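LPS-assembly lipoprotein (Caulobacter crescentus, PDB 4KWY) probably acts, as an LptE-family lipoprotein, in the assembly of lipopolysaccharide at the outer membrane. Local coordinates at residues 46-51 with 72-77; 90-95 with 120-125. All coordinates share one frame; numbering follows the deposited sequence.

Interaction 1: residues 46-51 with 72-77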
loop_
_atom_site.group_PDB
_atom_site.type_symbol
_atom_site.label_atom_id
_atom_site.label_comp_id
_atom_site.label_asym_id
_atom_site.label_seq_id
_atom_site.Cartn_x
_atom_site.Cartn_y
_atom_site.Cartn_z
ATOM N N LEU A 46 8.137 -8.526 -0.636
ATOM C CA LEU A 46 6.994 -8.077 0.134
ATOM C C LEU A 46 5.726 -8.436 -0.628
ATOM O O LEU A 46 5.455 -7.848 -1.676
ATOM C CB LEU A 46 7.067 -6.562 0.457
ATOM C CG LEU A 46 5.861 -5.974 1.199
ATOM C CD1 LEU A 46 5.695 -6.595 2.560
ATOM C CD2 LEU A 46 5.975 -4.471 1.317
ATOM N N TYR A 47 4.939 -9.381 -0.076
ATOM C CA TYR A 47 3.676 -9.848 -0.661
ATOM C C TYR A 47 2.504 -9.101 -0.105
ATOM O O TYR A 47 2.270 -9.157 1.101
ATOM C CB TYR A 47 3.488 -11.333 -0.401
ATOM C CG TYR A 47 4.158 -12.159 -1.442
ATOM C CD1 TYR A 47 5.478 -12.567 -1.288
ATOM C CD2 TYR A 47 3.465 -12.584 -2.572
ATOM C CE1 TYR A 47 6.081 -13.412 -2.215
ATOM C CE2 TYR A 47 4.069 -13.394 -3.523
ATOM C CZ TYR A 47 5.381 -13.801 -3.345
ATOM O OH TYR A 47 5.972 -14.581 -4.309
ATOM N N LEU A 48 1.738 -8.449 -0.980
ATOM C CA LEU A 48 0.583 -7.679 -0.554
ATOM C C LEU A 48 -0.705 -8.409 -0.847
ATOM O O LEU A 48 -0.880 -8.868 -1.967
ATOM C CB LEU A 48 0.560 -6.327 -1.271
ATOM C CG LEU A 48 1.774 -5.442 -1.182
ATOM C CD1 LEU A 48 1.574 -4.261 -2.088
ATOM C CD2 LEU A 48 2.006 -4.964 0.246
ATOM N N SER A 49 -1.611 -8.510 0.150
ATOM C CA SER A 49 -2.939 -9.114 -0.049
ATOM C C SER A 49 -3.995 -8.071 0.256
ATOM O O SER A 49 -4.402 -7.877 1.406
ATOM C CB SER A 49 -3.138 -10.371 0.787
ATOM O OG SER A 49 -2.161 -11.314 0.406
ATOM N N VAL A 50 -4.378 -7.345 -0.781
ATOM C CA VAL A 50 -5.398 -6.318 -0.673
ATOM C C VAL A 50 -6.756 -6.983 -0.848
ATOM O O VAL A 50 -6.924 -7.829 -1.729
ATOM C CB VAL A 50 -5.203 -5.140 -1.684
ATOM C CG1 VAL A 50 -6.281 -4.061 -1.485
ATOM C CG2 VAL A 50 -3.812 -4.519 -1.538
ATOM N N ASN A 51 -7.743 -6.548 -0.026
ATOM C CA ASN A 51 -9.140 -6.945 -0.166
ATOM C C ASN A 51 -9.682 -6.060 -1.292
ATOM O O ASN A 51 -10.080 -4.911 -1.068
ATOM C CB ASN A 51 -9.877 -6.776 1.160
ATOM C CG ASN A 51 -11.290 -7.268 1.142
ATOM O OD1 ASN A 51 -11.964 -7.300 0.105
ATOM N ND2 ASN A 51 -11.777 -7.650 2.304
HETATM N N MSE A 72 -9.260 0.433 2.634
HETATM C CA MSE A 72 -8.205 -0.403 2.105
HETATM C C MSE A 72 -7.694 -1.278 3.245
HETATM O O MSE A 72 -7.093 -0.777 4.201
HETATM C CB MSE A 72 -7.075 0.391 1.447
HETATM C CG MSE A 72 -6.007 -0.555 0.877
HETATM SE SE MSE A 72 -4.611 0.349 -0.005
HETATM C CE MSE A 72 -4.817 -0.492 -1.656
ATOM N N SER A 73 -7.927 -2.594 3.109
ATOM C CA SER A 73 -7.500 -3.619 4.055
ATOM C C SER A 73 -6.423 -4.444 3.402
ATOM O O SER A 73 -6.627 -4.966 2.298
ATOM C CB SER A 73 -8.680 -4.486 4.454
ATOM O OG SER A 73 -9.686 -3.671 5.017
ATOM N N VAL A 74 -5.247 -4.518 4.043
ATOM C CA VAL A 74 -4.102 -5.231 3.471
ATOM C C VAL A 74 -3.451 -6.128 4.493
ATOM O O VAL A 74 -2.991 -5.666 5.531
ATOM C CB VAL A 74 -3.007 -4.265 2.900
ATOM C CG1 VAL A 74 -2.109 -4.980 1.889
ATOM C CG2 VAL A 74 -3.593 -2.971 2.330
ATOM N N ASP A 75 -3.321 -7.388 4.147
ATOM C CA ASP A 75 -2.518 -8.351 4.893
ATOM C C ASP A 75 -1.255 -8.475 4.115
ATOM O O ASP A 75 -1.334 -8.598 2.897
ATOM C CB ASP A 75 -3.223 -9.710 5.056
ATOM C CG ASP A 75 -4.261 -9.702 6.153
ATOM O OD1 ASP A 75 -3.876 -9.602 7.337
ATOM O OD2 ASP A 75 -5.452 -9.808 5.831
ATOM N N TRP A 76 -0.093 -8.376 4.767
ATOM C CA TRP A 76 1.158 -8.477 4.032
ATOM C C TRP A 76 2.218 -9.311 4.777
ATOM O O TRP A 76 2.249 -9.334 6.006
ATOM C CB TRP A 76 1.684 -7.077 3.674
ATOM C CG TRP A 76 1.761 -6.125 4.820
ATOM C CD1 TRP A 76 0.797 -5.249 5.236
ATOM C CD2 TRP A 76 2.883 -5.932 5.684
ATOM N NE1 TRP A 76 1.253 -4.517 6.309
ATOM C CE2 TRP A 76 2.532 -4.915 6.608
ATOM C CE3 TRP A 76 4.156 -6.531 5.773
ATOM C CZ2 TRP A 76 3.406 -4.479 7.607
ATOM C CZ3 TRP A 76 5.042 -6.068 6.735
ATOM C CH2 TRP A 76 4.660 -5.064 7.651
ATOM N N ARG A 77 3.088 -9.983 3.993
ATOM C CA ARG A 77 4.202 -10.843 4.439
ATOM C C ARG A 77 5.512 -10.386 3.836
ATOM O O ARG A 77 5.578 -10.171 2.625
ATOM C CB ARG A 77 3.977 -12.306 4.008
ATOM C CG ARG A 77 2.770 -12.939 4.584
ATOM C CD ARG A 77 2.602 -14.353 4.106
ATOM N NE ARG A 77 1.166 -14.639 4.017
ATOM C CZ ARG A 77 0.448 -15.209 4.981
ATOM N NH1 ARG A 77 1.035 -15.650 6.088
ATOM N NH2 ARG A 77 -0.858 -15.394 4.822
HETATM O O HOH W 1 -9.758 -3.288 1.147
#
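Tyr47 and Arg77 exchange two backbone hydrogen bonds, Tyr47 N to Arg77 O (2.9 Å) and Arg77 N to Tyr47 O (3.1 Å), which makes them a hydrogen-bonded pair of antiparallel strands. Ser49 and Asp75 form the next such pair, with Ser49 N donating to Asp75 O at 2.8 Å. Asn51 N still reaches Ser73 O, but the return link is a water that donates to Asn51 O and accepts from Ser73 N. Asn51 N-caps helix 52-56, its OD1 taking Arg54 N.

Apolar contacts lie on the face carrying Leu48, Val50, Val74 and Trp76. Val50 CG2 meets Val74 CG1 at 3.9 Å, while its CG1 touches the methyl CE of Met72, a selenomethionine, also at 3.9 Å. An alanine in place of Val50 would probably open a gap beside Val74 and leave that CE without its neighbour on this strand. Leu48 CD2 packs on Trp76 CB; a chi1 of 51° sets Trp76 CG between the backbone N and the carbonyl carbon, the ring leads away from strand 46-50, and Leu46 CD1 comes obliquely to its CE3 at 3.6 Å. Trp76 NE1 donates to Thr92 OG1.

Ser49, Asp75 and Arg77 point to the other face, where Asp75 forms a salt bridge with Arg91. The pairing therefore separates an oily face, packed under helices 21-34 and 104-135, from a polar, exposed one.

Interaction 2: residues 90-95 with 120-125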
loop_
_atom_site.group_PDB
_atom_site.type_symbol
_atom_site.label_atom_id
_atom_site.label_comp_id
_atom_site.label_asym_id
_atom_site.label_seq_id
_atom_site.Cartn_x
_atom_site.Cartn_y
_atom_site.Cartn_z
ATOM N N GLY A 90 2.373 -8.232 8.681
ATOM C CA GLY A 90 1.523 -7.172 9.190
ATOM C C GLY A 90 0.147 -7.149 8.568
ATOM O O GLY A 90 -0.165 -7.910 7.636
ATOM N N ARG A 91 -0.695 -6.272 9.136
ATOM C CA ARG A 91 -2.054 -5.963 8.712
ATOM C C ARG A 91 -2.175 -4.448 8.739
ATOM O O ARG A 91 -1.706 -3.817 9.678
ATOM C CB ARG A 91 -3.096 -6.676 9.596
ATOM C CG ARG A 91 -4.564 -6.252 9.388
ATOM C CD ARG A 91 -5.149 -6.525 8.002
ATOM N NE ARG A 91 -6.512 -5.994 7.899
ATOM C CZ ARG A 91 -7.598 -6.724 7.650
ATOM N NH1 ARG A 91 -7.494 -8.027 7.427
ATOM N NH2 ARG A 91 -8.792 -6.152 7.602
ATOM N N THR A 92 -2.683 -3.860 7.664
ATOM C CA THR A 92 -2.837 -2.399 7.536
ATOM C C THR A 92 -4.275 -2.137 7.088
ATOM O O THR A 92 -4.758 -2.751 6.146
ATOM C CB THR A 92 -1.749 -1.844 6.553
ATOM O OG1 THR A 92 -0.468 -2.290 6.985
ATOM C CG2 THR A 92 -1.735 -0.327 6.436
ATOM N N ASP A 93 -4.951 -1.254 7.776
ATOM C CA ASP A 93 -6.319 -0.861 7.462
ATOM C C ASP A 93 -6.372 0.638 7.372
ATOM O O ASP A 93 -6.117 1.315 8.360
ATOM C CB ASP A 93 -7.298 -1.368 8.529
ATOM C CG ASP A 93 -8.210 -2.474 8.050
ATOM O OD1 ASP A 93 -9.189 -2.165 7.339
ATOM O OD2 ASP A 93 -7.992 -3.636 8.456
ATOM N N VAL A 94 -6.670 1.162 6.183
ATOM C CA VAL A 94 -6.741 2.602 5.941
ATOM C C VAL A 94 -8.146 2.975 5.425
ATOM O O VAL A 94 -8.700 2.263 4.578
ATOM C CB VAL A 94 -5.627 3.028 4.943
ATOM C CG1 VAL A 94 -5.802 4.485 4.513
ATOM C CG2 VAL A 94 -4.245 2.829 5.554
ATOM N N SER A 95 -8.682 4.109 5.890
ATOM C CA SER A 95 -9.973 4.639 5.425
ATOM C C SER A 95 -9.828 6.049 4.928
ATOM O O SER A 95 -9.127 6.836 5.538
ATOM C CB SER A 95 -11.016 4.610 6.534
ATOM O OG SER A 95 -11.534 3.296 6.594
ATOM N N ALA A 120 -1.567 5.548 -0.743
ATOM C CA ALA A 120 -0.458 6.392 -0.281
ATOM C C ALA A 120 -0.306 6.295 1.235
ATOM O O ALA A 120 0.800 6.069 1.698
ATOM C CB ALA A 120 -0.677 7.833 -0.716
ATOM N N GLU A 121 -1.410 6.371 1.990
ATOM C CA GLU A 121 -1.399 6.236 3.461
ATOM C C GLU A 121 -1.066 4.808 3.893
ATOM O O GLU A 121 -0.333 4.652 4.864
ATOM C CB GLU A 121 -2.730 6.688 4.090
ATOM C CG GLU A 121 -2.772 6.711 5.629
ATOM C CD GLU A 121 -1.668 7.381 6.443
ATOM O OE1 GLU A 121 -0.958 8.267 5.911
ATOM O OE2 GLU A 121 -1.546 7.037 7.642
ATOM N N ALA A 122 -1.595 3.775 3.192
ATOM C CA ALA A 122 -1.259 2.373 3.467
ATOM C C ALA A 122 0.226 2.147 3.255
ATOM O O ALA A 122 0.859 1.552 4.124
ATOM C CB ALA A 122 -2.069 1.440 2.590
ATOM N N ALA A 123 0.801 2.701 2.145
ATOM C CA ALA A 123 2.225 2.615 1.790
ATOM C C ALA A 123 3.083 3.247 2.852
ATOM O O ALA A 123 4.065 2.647 3.257
ATOM C CB ALA A 123 2.483 3.281 0.457
ATOM N N ARG A 124 2.677 4.427 3.339
ATOM C CA ARG A 124 3.346 5.188 4.382
ATOM C C ARG A 124 3.383 4.398 5.705
ATOM O O ARG A 124 4.434 4.335 6.324
ATOM C CB ARG A 124 2.626 6.538 4.560
ATOM C CG ARG A 124 3.300 7.506 5.507
ATOM C CD ARG A 124 2.423 8.718 5.717
ATOM N NE ARG A 124 2.976 9.658 6.700
ATOM C CZ ARG A 124 3.149 10.957 6.470
ATOM N NH1 ARG A 124 2.839 11.477 5.288
ATOM N NH2 ARG A 124 3.613 11.750 7.427
ATOM N N LYS A 125 2.259 3.783 6.111
ATOM C CA LYS A 125 2.137 2.966 7.336
ATOM C C LYS A 125 3.023 1.697 7.284
ATOM O O LYS A 125 3.663 1.373 8.273
ATOM C CB LYS A 125 0.670 2.570 7.563
ATOM C CG LYS A 125 -0.162 3.655 8.201
ATOM C CD LYS A 125 -1.607 3.273 8.218
ATOM C CE LYS A 125 -2.136 3.134 9.619
ATOM N NZ LYS A 125 -3.613 2.940 9.631
#
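Strand 90-95 and helix 120-125 run in roughly opposite senses, with 147° between their directions and their axes 8.3 Å from each other at closest approach. The shortest CA-CA separation, 6.0 Å, joins Val94 to Ala122, and a small residue at this point of the helix is consistent with so close an approach. Val94 straddles the helix surface with its two methyls. CG2 rests on the backbone of Ala122, 3.7 Å from its CA, and also touches Ala122 CB; CG1 meets Glu121 CB at 3.8 Å, the two side chains crossing at about a right angle. This is alpha/beta packing, in which the long helix 104-135 packs on one face of the mixed sheet, and helix 21-34 reaches the same Ala122 through Leu26.

Two residues earlier on that face, Thr92 turns CG2, anti to the backbone N, to the helix. The methyl lies 3.9 Å from Lys125 CB, while OG1 is turned to Trp76. Lys125 slides past Thr92 in the opposite direction and bends at chi3 (117°); its CD packs on Val94 CG2, and NZ makes a weak bond to Asp93 O at 3.2 Å. The Asp93 side chain points away from the helix. In a salt bridge as modelled, the poorly ordered Arg91 grips Asp93 OD2 side-on, with NE and NH2 each 2.8 Å from that one oxygen, while OD1 is held by Arg71 and Ser73.

Strand 67-80 joins the two contacts: interaction 1 pairs it with strand 44-50, and its other edge bonds strand 86-99, as Met72 N to Val94 O at 2.7 Å and Val74 N to Thr92 O at 2.8 Å indicate. Interaction 1 is strand to strand and held mainly by backbone hydrogen bonds, whereas interaction 2 is helix on sheet, with side-chain packing and one weak bond; their buried areas, 493 and 230 Å², differ accordingly. Both are partly buried: interaction 1 exposes its polar face; interaction 2 centres on buried Val94, Lys125 being exposed. The apolar sides converge beneath helix 104-135, where Met72 touches Ala122; on the opposite sheet face, charges link the strands through Asp75, Arg91 and Asp93.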